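Local coordinates for protein beta-n-acetylhexosaminidase (Streptococcus pneumoniae, PDB 4AZI) that probably removes terminal beta-linked N-acetylglucosamine residues from glycans, as a family 20 glycoside hydrolase catalytic module of the pneumococcal exo-beta-D-N-acetylglucosaminidase StrH, at residues A[273-278]-A[325-330]; A[9-14]-A[304-309]; A[279-284]-A[292-297]. The protein carries 2 engineered substitutions. All coordinates share one frame; numbering follows the deposited sequence.

Interaction 1 (A[273-278]-A[325-330]). With OAN (O-(2-acetamido-2-deoxy D-glucopyranosylidene) amino-N-phenylcarbamate), chain C.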
loop_
_atom_site.group_PDB
_atom_site.type_symbol
_atom_site.label_atom_id
_atom_site.label_comp_id
_atom_site.label_asym_id
_atom_site.label_seq_id
_atom_site.Cartn_x
_atom_site.Cartn_y
_atom_site.Cartn_z
ATOM N N LEU A 273 4.858 3.325 -9.356
ATOM C CA LEU A 273 4.680 1.962 -8.887
ATOM C C LEU A 273 3.448 1.435 -9.630
ATOM O O LEU A 273 2.335 1.941 -9.421
ATOM C CB LEU A 273 4.484 1.901 -7.368
ATOM C CG LEU A 273 4.200 0.494 -6.782
ATOM C CD1 LEU A 273 5.338 -0.485 -7.069
ATOM C CD2 LEU A 273 3.902 0.547 -5.288
ATOM N N ASN A 274 3.671 0.468 -10.530
ATOM C CA ASN A 274 2.617 -0.055 -11.422
ATOM C C ASN A 274 1.574 -0.863 -10.649
ATOM O O ASN A 274 1.767 -2.040 -10.364
ATOM C CB ASN A 274 3.234 -0.881 -12.564
ATOM C CG ASN A 274 2.202 -1.391 -13.571
ATOM O OD1 ASN A 274 1.032 -0.996 -13.559
ATOM N ND2 ASN A 274 2.645 -2.276 -14.456
ATOM N N THR A 275 0.466 -0.203 -10.336
ATOM C CA THR A 275 -0.565 -0.729 -9.462
ATOM C C THR A 275 -1.822 -1.000 -10.283
ATOM O O THR A 275 -2.925 -0.576 -9.931
ATOM C CB THR A 275 -0.837 0.288 -8.340
ATOM O OG1 THR A 275 0.415 0.635 -7.730
ATOM C CG2 THR A 275 -1.778 -0.266 -7.271
ATOM N N ASN A 276 -1.637 -1.722 -11.387
ATOM C CA ASN A 276 -2.680 -1.863 -12.402
ATOM C C ASN A 276 -3.977 -2.397 -11.847
ATOM O O ASN A 276 -3.983 -3.437 -11.199
ATOM C CB ASN A 276 -2.197 -2.775 -13.523
ATOM C CG ASN A 276 -2.846 -2.454 -14.840
ATOM O OD1 ASN A 276 -4.049 -2.230 -14.911
ATOM N ND2 ASN A 276 -2.044 -2.409 -15.896
ATOM N N GLY A 277 -5.067 -1.670 -12.086
ATOM C CA GLY A 277 -6.419 -2.129 -11.753
ATOM C C GLY A 277 -6.729 -3.516 -12.306
ATOM O O GLY A 277 -7.589 -4.231 -11.788
ATOM N N ASP A 278 -6.003 -3.910 -13.348
ATOM C CA ASP A 278 -6.132 -5.250 -13.930
ATOM C C ASP A 278 -5.909 -6.349 -12.890
ATOM O O ASP A 278 -6.467 -7.437 -12.996
ATOM C CB ASP A 278 -5.126 -5.415 -15.081
ATOM C CG ASP A 278 -5.558 -4.705 -16.356
ATOM O OD1 ASP A 278 -6.675 -4.135 -16.386
ATOM O OD2 ASP A 278 -4.775 -4.716 -17.333
ATOM N N MET A 325 2.574 -3.672 -8.211
ATOM C CA MET A 325 1.801 -4.025 -7.033
ATOM C C MET A 325 0.468 -4.679 -7.414
ATOM O O MET A 325 -0.282 -4.145 -8.222
ATOM C CB MET A 325 1.562 -2.771 -6.189
ATOM C CG MET A 325 0.726 -2.990 -4.937
ATOM S SD MET A 325 1.086 -1.764 -3.661
ATOM C CE MET A 325 0.279 -0.312 -4.320
ATOM N N LEU A 326 0.200 -5.846 -6.835
ATOM C CA LEU A 326 -1.096 -6.513 -6.962
ATOM C C LEU A 326 -1.915 -6.229 -5.694
ATOM O O LEU A 326 -1.380 -6.274 -4.578
ATOM C CB LEU A 326 -0.909 -8.018 -7.194
ATOM C CG LEU A 326 -2.151 -8.890 -7.396
ATOM C CD1 LEU A 326 -1.919 -9.913 -8.499
ATOM C CD2 LEU A 326 -2.544 -9.577 -6.095
ATOM N N SER A 327 -3.204 -5.941 -5.866
ATOM C CA SER A 327 -3.991 -5.338 -4.795
ATOM C C SER A 327 -5.242 -6.111 -4.386
ATOM O O SER A 327 -6.086 -6.447 -5.231
ATOM C CB SER A 327 -4.384 -3.908 -5.154
ATOM O OG SER A 327 -3.286 -3.161 -5.649
ATOM N N ILE A 328 -5.352 -6.352 -3.077
ATOM C CA ILE A 328 -6.485 -7.058 -2.472
ATOM C C ILE A 328 -7.338 -6.048 -1.705
ATOM O O ILE A 328 -6.873 -5.453 -0.735
ATOM C CB ILE A 328 -6.021 -8.180 -1.512
ATOM C CG1 ILE A 328 -4.995 -9.118 -2.178
ATOM C CG2 ILE A 328 -7.212 -8.985 -0.995
ATOM C CD1 ILE A 328 -5.405 -9.697 -3.530
ATOM N N TRP A 329 -8.572 -5.837 -2.149
ATOM C CA TRP A 329 -9.424 -4.814 -1.533
ATOM C C TRP A 329 -10.569 -5.383 -0.735
ATOM O O TRP A 329 -10.995 -6.518 -0.961
ATOM C CB TRP A 329 -9.937 -3.834 -2.579
ATOM C CG TRP A 329 -8.857 -3.108 -3.354
ATOM C CD1 TRP A 329 -8.374 -3.425 -4.621
ATOM C CD2 TRP A 329 -8.105 -1.899 -2.952
ATOM N NE1 TRP A 329 -7.411 -2.528 -5.019
ATOM C CE2 TRP A 329 -7.194 -1.596 -4.062
ATOM C CE3 TRP A 329 -8.083 -1.086 -1.820
ATOM C CZ2 TRP A 329 -6.319 -0.513 -4.027
ATOM C CZ3 TRP A 329 -7.195 0.010 -1.797
ATOM C CH2 TRP A 329 -6.339 0.288 -2.873
ATOM N N ALA A 330 -11.080 -4.593 0.208
ATOM C CA ALA A 330 -12.128 -5.054 1.102
ATOM C C ALA A 330 -13.437 -4.260 1.033
ATOM O O ALA A 330 -14.103 -4.089 2.060
ATOM C CB ALA A 330 -11.600 -5.099 2.528
HETATM C CAH OAN C . -6.953 3.594 -5.614
HETATM C CAG OAN C . -8.122 2.598 -5.650
HETATM O OAN OAN C . -7.994 1.518 -6.210
HETATM N NAI OAN C . -9.242 3.007 -5.051
HETATM C CAB OAN C . -10.485 2.213 -4.950
HETATM C CAC OAN C . -10.386 1.254 -3.762
HETATM O OAJ OAN C . -10.724 1.954 -2.558
HETATM C CAD OAN C . -11.311 0.059 -3.939
HETATM O OAK OAN C . -11.176 -0.761 -2.786
HETATM C CAE OAN C . -10.887 -0.732 -5.187
HETATM C CAF OAN C . -11.771 -1.940 -5.512
HETATM O OAM OAN C . -13.091 -1.512 -5.860
HETATM O OAL OAN C . -10.810 0.096 -6.378
HETATM C CAA OAN C . -10.805 1.459 -6.258
HETATM N NAY OAN C . -11.081 2.148 -7.345
HETATM O OAQ OAN C . -11.358 1.418 -8.463
HETATM C CAP OAN C . -12.238 2.013 -9.321
HETATM O OAR OAN C . -12.503 1.471 -10.396
HETATM N NAO OAN C . -12.775 3.178 -8.925
HETATM C CAS OAN C . -13.622 3.931 -9.643
HETATM C CAT OAN C . -13.317 5.282 -9.807
HETATM C CAU OAN C . -14.163 6.114 -10.540
HETATM C CAV OAN C . -15.321 5.596 -11.117
HETATM C CAW OAN C . -15.637 4.240 -10.956
HETATM C CAX OAN C . -14.791 3.407 -10.218
HETATM O O HOH W 1 -2.996 -3.811 -8.460
#

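Interaction 2 (A[9-14]-A[304-309])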
loop_
_atom_site.group_PDB
_atom_site.type_symbol
_atom_site.label_atom_id
_atom_site.label_comp_id
_atom_site.label_asym_id
_atom_site.label_seq_id
_atom_site.Cartn_x
_atom_site.Cartn_y
_atom_site.Cartn_z
ATOM N N LYS A 9 13.602 -4.455 -9.027
ATOM C CA LYS A 9 12.275 -3.837 -9.044
ATOM C C LYS A 9 11.441 -4.293 -7.846
ATOM O O LYS A 9 11.621 -5.417 -7.343
ATOM C CB LYS A 9 11.546 -4.138 -10.351
ATOM C CG LYS A 9 12.051 -3.307 -11.518
ATOM C CD LYS A 9 11.004 -3.162 -12.604
ATOM C CE LYS A 9 11.364 -2.012 -13.530
ATOM N NZ LYS A 9 10.276 -1.716 -14.493
ATOM N N ASN A 10 10.545 -3.422 -7.385
ATOM C CA ASN A 10 9.611 -3.769 -6.313
ATOM C C ASN A 10 8.541 -4.745 -6.796
ATOM O O ASN A 10 7.962 -4.541 -7.859
ATOM C CB ASN A 10 8.935 -2.510 -5.755
ATOM C CG ASN A 10 9.885 -1.636 -4.971
ATOM O OD1 ASN A 10 10.471 -0.699 -5.512
ATOM N ND2 ASN A 10 10.032 -1.929 -3.676
ATOM N N LYS A 11 8.301 -5.806 -6.024
ATOM C CA LYS A 11 7.162 -6.709 -6.249
ATOM C C LYS A 11 6.293 -6.682 -5.003
ATOM O O LYS A 11 6.691 -7.155 -3.927
ATOM C CB LYS A 11 7.608 -8.145 -6.548
ATOM C CG LYS A 11 8.140 -8.380 -7.962
ATOM C CD LYS A 11 9.576 -7.912 -8.160
ATOM C CE LYS A 11 10.495 -8.452 -7.077
ATOM N NZ LYS A 11 11.927 -8.230 -7.424
ATOM N N VAL A 12 5.106 -6.109 -5.145
ATOM C CA VAL A 12 4.322 -5.729 -3.978
ATOM C C VAL A 12 2.949 -6.405 -3.970
ATOM O O VAL A 12 2.285 -6.498 -5.003
ATOM C CB VAL A 12 4.177 -4.191 -3.881
ATOM C CG1 VAL A 12 3.584 -3.779 -2.540
ATOM C CG2 VAL A 12 5.529 -3.511 -4.059
ATOM N N ILE A 13 2.563 -6.904 -2.797
ATOM C CA ILE A 13 1.196 -7.340 -2.528
ATOM C C ILE A 13 0.546 -6.310 -1.597
ATOM O O ILE A 13 1.090 -5.981 -0.539
ATOM C CB ILE A 13 1.133 -8.805 -1.969
ATOM C CG1 ILE A 13 -0.305 -9.234 -1.642
ATOM C CG2 ILE A 13 2.066 -9.006 -0.778
ATOM C CD1 ILE A 13 -1.237 -9.250 -2.842
ATOM N N SER A 14 -0.593 -5.767 -2.017
ATOM C CA SER A 14 -1.328 -4.789 -1.206
ATOM C C SER A 14 -2.511 -5.460 -0.518
ATOM O O SER A 14 -3.218 -6.248 -1.142
ATOM C CB SER A 14 -1.801 -3.601 -2.055
ATOM O OG SER A 14 -2.552 -2.673 -1.283
ATOM N N THR A 304 -1.872 -9.107 -18.665
ATOM C CA THR A 304 -1.302 -7.762 -18.589
ATOM C C THR A 304 0.184 -7.880 -18.270
ATOM O O THR A 304 0.533 -8.528 -17.293
ATOM C CB THR A 304 -1.980 -6.937 -17.483
ATOM O OG1 THR A 304 -3.397 -6.947 -17.684
ATOM C CG2 THR A 304 -1.468 -5.489 -17.486
ATOM N N PRO A 305 1.066 -7.256 -19.088
ATOM C CA PRO A 305 2.493 -7.345 -18.769
ATOM C C PRO A 305 2.878 -6.658 -17.452
ATOM O O PRO A 305 2.219 -5.699 -17.021
ATOM C CB PRO A 305 3.166 -6.677 -19.971
ATOM C CG PRO A 305 2.193 -6.860 -21.094
ATOM C CD PRO A 305 0.843 -6.707 -20.440
ATOM N N PHE A 306 3.927 -7.176 -16.816
ATOM C CA PHE A 306 4.404 -6.709 -15.506
ATOM C C PHE A 306 4.681 -5.213 -15.535
ATOM O O PHE A 306 4.388 -4.501 -14.575
ATOM C CB PHE A 306 5.683 -7.475 -15.125
ATOM C CG PHE A 306 6.288 -7.067 -13.803
ATOM C CD1 PHE A 306 5.890 -7.677 -12.625
ATOM C CD2 PHE A 306 7.292 -6.097 -13.748
ATOM C CE1 PHE A 306 6.466 -7.322 -11.407
ATOM C CE2 PHE A 306 7.866 -5.734 -12.536
ATOM C CZ PHE A 306 7.455 -6.353 -11.365
ATOM N N ASN A 307 5.258 -4.752 -16.636
ATOM C CA ASN A 307 5.609 -3.350 -16.791
ATOM C C ASN A 307 4.501 -2.484 -17.400
ATOM O O ASN A 307 4.693 -1.276 -17.578
ATOM C CB ASN A 307 6.902 -3.210 -17.616
ATOM C CG ASN A 307 8.153 -3.591 -16.829
ATOM O OD1 ASN A 307 8.218 -3.418 -15.611
ATOM N ND2 ASN A 307 9.162 -4.103 -17.533
ATOM N N GLN A 308 3.342 -3.070 -17.709
ATOM C CA GLN A 308 2.314 -2.294 -18.413
ATOM C C GLN A 308 1.496 -1.386 -17.495
ATOM O O GLN A 308 0.765 -1.859 -16.644
ATOM C CB GLN A 308 1.408 -3.200 -19.235
ATOM C CG GLN A 308 0.320 -2.452 -19.972
ATOM C CD GLN A 308 -0.319 -3.292 -21.051
ATOM O OE1 GLN A 308 0.333 -3.672 -22.025
ATOM N NE2 GLN A 308 -1.609 -3.579 -20.890
ATOM N N LEU A 309 1.624 -0.074 -17.672
ATOM C CA LEU A 309 0.806 0.866 -16.909
ATOM C C LEU A 309 -0.606 0.892 -17.488
ATOM O O LEU A 309 -0.787 0.710 -18.696
ATOM C CB LEU A 309 1.434 2.263 -16.892
ATOM C CG LEU A 309 2.715 2.375 -16.051
ATOM C CD1 LEU A 309 3.605 3.493 -16.553
ATOM C CD2 LEU A 309 2.399 2.569 -14.578
#

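Interaction 3 (A[279-284]-A[292-297]). Engineered in segment 292-297: Tyr292 (natural residue Gly). With OAN (O-(2-acetamido-2-deoxy D-glucopyranosylidene) amino-N-phenylcarbamate), chain C.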
loop_
_atom_site.group_PDB
_atom_site.type_symbol
_atom_site.label_atom_id
_atom_site.label_comp_id
_atom_site.label_asym_id
_atom_site.label_seq_id
_atom_site.Cartn_x
_atom_site.Cartn_y
_atom_site.Cartn_z
ATOM N N TRP A 279 -5.083 -6.056 -11.887
ATOM C CA TRP A 279 -4.738 -7.033 -10.851
ATOM C C TRP A 279 -5.524 -6.904 -9.551
ATOM O O TRP A 279 -5.157 -7.518 -8.545
ATOM C CB TRP A 279 -3.222 -7.015 -10.590
ATOM C CG TRP A 279 -2.384 -7.181 -11.846
ATOM C CD1 TRP A 279 -2.584 -8.081 -12.885
ATOM C CD2 TRP A 279 -1.173 -6.432 -12.223
ATOM N NE1 TRP A 279 -1.623 -7.932 -13.858
ATOM C CE2 TRP A 279 -0.746 -6.966 -13.521
ATOM C CE3 TRP A 279 -0.437 -5.400 -11.643
ATOM C CZ2 TRP A 279 0.376 -6.476 -14.189
ATOM C CZ3 TRP A 279 0.688 -4.913 -12.325
ATOM C CH2 TRP A 279 1.089 -5.448 -13.563
ATOM N N TYR A 280 -6.606 -6.122 -9.557
ATOM C CA TYR A 280 -7.434 -5.910 -8.356
ATOM C C TYR A 280 -8.310 -7.135 -8.047
ATOM O O TYR A 280 -8.864 -7.746 -8.961
ATOM C CB TYR A 280 -8.351 -4.694 -8.546
ATOM C CG TYR A 280 -7.733 -3.328 -8.291
ATOM C CD1 TYR A 280 -6.354 -3.170 -8.127
ATOM C CD2 TYR A 280 -8.535 -2.189 -8.231
ATOM C CE1 TYR A 280 -5.792 -1.914 -7.901
ATOM C CE2 TYR A 280 -7.985 -0.935 -8.006
ATOM C CZ TYR A 280 -6.619 -0.802 -7.827
ATOM O OH TYR A 280 -6.070 0.450 -7.594
ATOM N N TYR A 281 -8.438 -7.475 -6.766
ATOM C CA TYR A 281 -9.436 -8.457 -6.307
ATOM C C TYR A 281 -10.147 -7.967 -5.051
ATOM O O TYR A 281 -9.493 -7.622 -4.067
ATOM C CB TYR A 281 -8.822 -9.834 -6.036
ATOM C CG TYR A 281 -9.809 -10.806 -5.395
ATOM C CD1 TYR A 281 -11.026 -11.112 -6.020
ATOM C CD2 TYR A 281 -9.538 -11.400 -4.156
ATOM C CE1 TYR A 281 -11.936 -11.982 -5.435
ATOM C CE2 TYR A 281 -10.444 -12.279 -3.563
ATOM C CZ TYR A 281 -11.641 -12.568 -4.211
ATOM O OH TYR A 281 -12.551 -13.437 -3.638
ATOM N N ILE A 282 -11.481 -7.943 -5.101
ATOM C CA ILE A 282 -12.316 -7.591 -3.950
ATOM C C ILE A 282 -12.764 -8.895 -3.311
ATOM O O ILE A 282 -13.341 -9.752 -3.991
ATOM C CB ILE A 282 -13.552 -6.747 -4.371
ATOM C CG1 ILE A 282 -13.119 -5.388 -4.951
ATOM C CG2 ILE A 282 -14.506 -6.542 -3.198
ATOM C CD1 ILE A 282 -14.186 -4.704 -5.793
ATOM N N LEU A 283 -12.490 -9.054 -2.015
ATOM C CA LEU A 283 -12.876 -10.266 -1.286
ATOM C C LEU A 283 -14.347 -10.600 -1.527
ATOM O O LEU A 283 -15.224 -9.749 -1.343
ATOM C CB LEU A 283 -12.623 -10.115 0.221
ATOM C CG LEU A 283 -11.236 -9.743 0.761
ATOM C CD1 LEU A 283 -11.245 -9.804 2.287
ATOM C CD2 LEU A 283 -10.133 -10.629 0.198
ATOM N N GLY A 284 -14.598 -11.834 -1.963
ATOM C CA GLY A 284 -15.956 -12.328 -2.201
ATOM C C GLY A 284 -16.592 -11.925 -3.522
ATOM O O GLY A 284 -17.727 -12.315 -3.807
ATOM N N TYR A 292 -13.370 -6.576 -10.824
ATOM C CA TYR A 292 -12.400 -7.016 -9.816
ATOM C C TYR A 292 -12.782 -8.322 -9.116
ATOM O O TYR A 292 -12.557 -8.486 -7.913
ATOM C CB TYR A 292 -12.127 -5.890 -8.804
ATOM C CG TYR A 292 -11.885 -4.525 -9.434
ATOM C CD1 TYR A 292 -11.040 -4.378 -10.536
ATOM C CD2 TYR A 292 -12.475 -3.375 -8.902
ATOM C CE1 TYR A 292 -10.805 -3.126 -11.097
ATOM C CE2 TYR A 292 -12.245 -2.122 -9.465
ATOM C CZ TYR A 292 -11.408 -2.004 -10.558
ATOM O OH TYR A 292 -11.178 -0.768 -11.111
ATOM N N PHE A 293 -13.367 -9.242 -9.876
ATOM C CA PHE A 293 -13.654 -10.587 -9.364
ATOM C C PHE A 293 -12.430 -11.482 -9.575
ATOM O O PHE A 293 -11.541 -11.137 -10.361
ATOM C CB PHE A 293 -14.946 -11.173 -9.971
ATOM C CG PHE A 293 -14.956 -11.246 -11.478
ATOM C CD1 PHE A 293 -15.313 -10.138 -12.245
ATOM C CD2 PHE A 293 -14.644 -12.438 -12.131
ATOM C CE1 PHE A 293 -15.336 -10.213 -13.633
ATOM C CE2 PHE A 293 -14.665 -12.514 -13.517
ATOM C CZ PHE A 293 -15.009 -11.402 -14.267
ATOM N N LEU A 294 -12.381 -12.614 -8.871
ATOM C CA LEU A 294 -11.159 -13.426 -8.784
ATOM C C LEU A 294 -10.650 -13.999 -10.106
ATOM O O LEU A 294 -9.476 -13.845 -10.444
ATOM C CB LEU A 294 -11.328 -14.552 -7.754
ATOM C CG LEU A 294 -10.056 -15.331 -7.411
ATOM C CD1 LEU A 294 -8.952 -14.401 -6.906
ATOM C CD2 LEU A 294 -10.372 -16.425 -6.399
ATOM N N LYS A 295 -11.536 -14.651 -10.851
ATOM C CA LYS A 295 -11.160 -15.333 -12.089
ATOM C C LYS A 295 -10.436 -14.414 -13.085
ATOM O O LYS A 295 -9.412 -14.786 -13.668
ATOM C CB LYS A 295 -12.410 -15.946 -12.713
ATOM C CG LYS A 295 -12.168 -17.003 -13.779
ATOM C CD LYS A 295 -13.389 -17.913 -13.937
ATOM C CE LYS A 295 -14.715 -17.156 -13.972
ATOM N NZ LYS A 295 -14.804 -16.116 -15.042
ATOM N N LYS A 296 -10.964 -13.209 -13.258
ATOM C CA LYS A 296 -10.379 -12.216 -14.156
ATOM C C LYS A 296 -9.032 -11.675 -13.642
ATOM O O LYS A 296 -8.092 -11.478 -14.427
ATOM C CB LYS A 296 -11.378 -11.077 -14.382
ATOM C CG LYS A 296 -10.866 -9.917 -15.230
ATOM C CD LYS A 296 -10.687 -10.302 -16.694
ATOM C CE LYS A 296 -12.002 -10.279 -17.454
ATOM N NZ LYS A 296 -11.780 -10.539 -18.906
ATOM N N ALA A 297 -8.953 -11.425 -12.335
ATOM C CA ALA A 297 -7.704 -10.997 -11.695
ATOM C C ALA A 297 -6.602 -12.013 -11.973
ATOM O O ALA A 297 -5.490 -11.652 -12.379
ATOM C CB ALA A 297 -7.898 -10.808 -10.197
HETATM C CAH OAN C . -6.953 3.594 -5.614
HETATM C CAG OAN C . -8.122 2.598 -5.650
HETATM O OAN OAN C . -7.994 1.518 -6.210
HETATM N NAI OAN C . -9.242 3.007 -5.051
HETATM C CAB OAN C . -10.485 2.213 -4.950
HETATM C CAC OAN C . -10.386 1.254 -3.762
HETATM O OAJ OAN C . -10.724 1.954 -2.558
HETATM C CAD OAN C . -11.311 0.059 -3.939
HETATM O OAK OAN C . -11.176 -0.761 -2.786
HETATM C CAE OAN C . -10.887 -0.732 -5.187
HETATM C CAF OAN C . -11.771 -1.940 -5.512
HETATM O OAM OAN C . -13.091 -1.512 -5.860
HETATM O OAL OAN C . -10.810 0.096 -6.378
HETATM C CAA OAN C . -10.805 1.459 -6.258
HETATM N NAY OAN C . -11.081 2.148 -7.345
HETATM O OAQ OAN C . -11.358 1.418 -8.463
HETATM C CAP OAN C . -12.238 2.013 -9.321
HETATM O OAR OAN C . -12.503 1.471 -10.396
HETATM N NAO OAN C . -12.775 3.178 -8.925
HETATM C CAS OAN C . -13.622 3.931 -9.643
HETATM C CAT OAN C . -13.317 5.282 -9.807
HETATM C CAU OAN C . -14.163 6.114 -10.540
HETATM C CAV OAN C . -15.321 5.596 -11.117
HETATM C CAW OAN C . -15.637 4.240 -10.956
HETATM C CAX OAN C . -14.791 3.407 -10.218
#

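Interaction 1 (A[273-278]-A[325-330])
Residues 273-278 and 325-330 lie on the seventh and eighth strands of the catalytic TIM barrel. One direct hydrogen bond joins them. Met325 N donates to Asn274 O over 2.8 Å, nearly straight at 163°, although the N-H comes from 38° above the carbonyl plane.

A water bridges the two segments further along. It donates to Met325 O at 2.7 Å and to Asn276 O at 2.9 Å. It also accepts from Ser327 OG at 2.9 Å, so both carbonyls and the hydroxyl share one molecule.

The side-chain contact centres on Met325. Its CG is anti to the backbone N, and the chain bends at its last torsion (chi3 74°). This brings the methyl Met325 CE up to Leu273 CD2 at 3.8 Å, an apolar contact in which the two side chains cross at about a right angle. Thr275 lies alongside Met325, pointing the same way. Met325 CE makes van der Waals contact with the methyl CG2 of Thr275 and lies 3.5 Å from Thr275 OG1. Thr275 CG2 also reaches Ser327 OG at 3.6 Å. The hydroxyl of Thr275 donates back to Leu273 O and is hydrogen-bonded to Ser248 OG, so it has polar partners despite the methyl beside it. Beyond the strand, Asn276 OD1 accepts from Asp278 N in an Asx turn.

At the pocket end, Trp329 lays one face under the sugar ring of the bound inhibitor. Atom CAE of the inhibitor sits 3.6 Å above the indole plane, toward the rim. Tyr280, also of the ligand pocket, meets Trp329 edge-to-face.

The water probably stands in for strand pairing where residues 275-278 leave the neighbouring strand. Its two hydrogens satisfy buried carbonyls, and the serine hydroxyl donates to its oxygen.

Interaction 2 (A[9-14]-A[304-309])
Lys9 carries much of this contact between residues 9-14 and the loop 304-309. From CB, its CG is anti to the carbonyl carbon, and the chain beyond runs extended. It slides past Phe306 in the opposite direction. Lys9 CD meets the edge of the phenyl ring, 4.1 Å from Phe306 CE2. Lys9 CE then passes 4.0 Å from Asn307 OD1. At the tip, Lys9 NZ donates to Asn307 OD1 over 2.9 Å, approaching from above the carbonyl plane (48° out of it). The same ammonium is also hydrogen-bonded to Thr321 OG1.

The Phe306 ring lies beside the start of the strand. At its tip, Phe306 CZ points at the backbone, 4.0 Å from Asn10 O near the ring plane. Lys11 crosses the ring at about a right angle, with Lys11 CG 4.0 Å from Phe306 CE1. Bends at chi2 and chi3 turn Lys11 back, so that Lys11 NZ donates to Lys9 O at 2.8 Å and is also hydrogen-bonded to Tyr356 O. Tyr356 stacks on the Phe306 ring as well.

The loop is shaped by a type I turn from Pro305 to Gln308. It follows helix 294-303 and leads toward strand 321-329. The contact thus packs this loop against the start of the first barrel strand, 10-16, whose backbone pairs with strands 321-329 and 41-45.

Interaction 3 (A[279-284]-A[292-297])
Tyr281 OH is gripped by two hydrogen bonds. Gly284 N donates to Tyr281 OH over 3.1 Å, and Glu341 OE1 is its other partner, from helix 339-352. Tyr281 belongs to the end of the seventh strand of the TIM barrel, and residues 292-297 hold the end of the loop and the first turn of helix 294-303, next in the beta-alpha-beta unit.

Between the segments the main grip is on Tyr292 O. Ile282 N donates to Tyr292 O over 3.1 Å in a straight bond (169°) lying in the carbonyl plane. Tyr281 CA adds a CA-H...O contact to Tyr292 O at 3.5 Å.

Tyr292 is an engineered residue, glycine in the natural sequence. Its ring pairs edge-to-face with Tyr280: the edge of Tyr280 meets the face of Tyr292, centroids 5.0 Å apart and planes at 60°. The two side chains run side by side, with Tyr280 CB 3.4 Å from Tyr292 CD1. Ile282 CD1 touches the Tyr292 ring at its edge.

Both phenols reach the inhibitor. Tyr280 OH donates to the acetamido carbonyl oxygen OAN at 2.6 Å, and Tyr292 OH donates to the carbamate oxygen OAR at 2.7 Å. The bond to OAR is made by the engineered side chain. The Tyr280 bond is consistent with the substrate-assisted mechanism of family 20, where the acetamido oxygen of the substrate attacks the anomeric carbon. Such a bond would help orient the acetamido group. Asp182 and Glu183 also bind the inhibitor.

Behind the pocket, the helix start packs on the strand. Phe293 is at the N-cap position, and Ala297 CB meets Tyr280 O. Leu294 CD1 makes a CH-pi contact, 3.9 Å from the Tyr281 ring centroid and only 6° off the ring normal.

All three contacts sit in one TIM barrel. Interactions 1 and 2 have centres about 8 Å apart, interactions 1 and 3 about 10 Å, and interactions 2 and 3 about 16 Å. Along the chain the order is 9-14, 273-278, 279-284, 292-297, 304-309, 325-330. Interactions 1 and 2 therefore cross, while both segments of interaction 3 fall between those of each of the others. Interactions 1 and 3 share strand 271-282 and both reach the inhibitor at the C-terminal ends of the strands. Interaction 2 lies at the start of strand 10-16, where the barrel closes against strand 321-329. Asp278 OD2 and Thr304 OG1 tie interactions 1 and 2 directly.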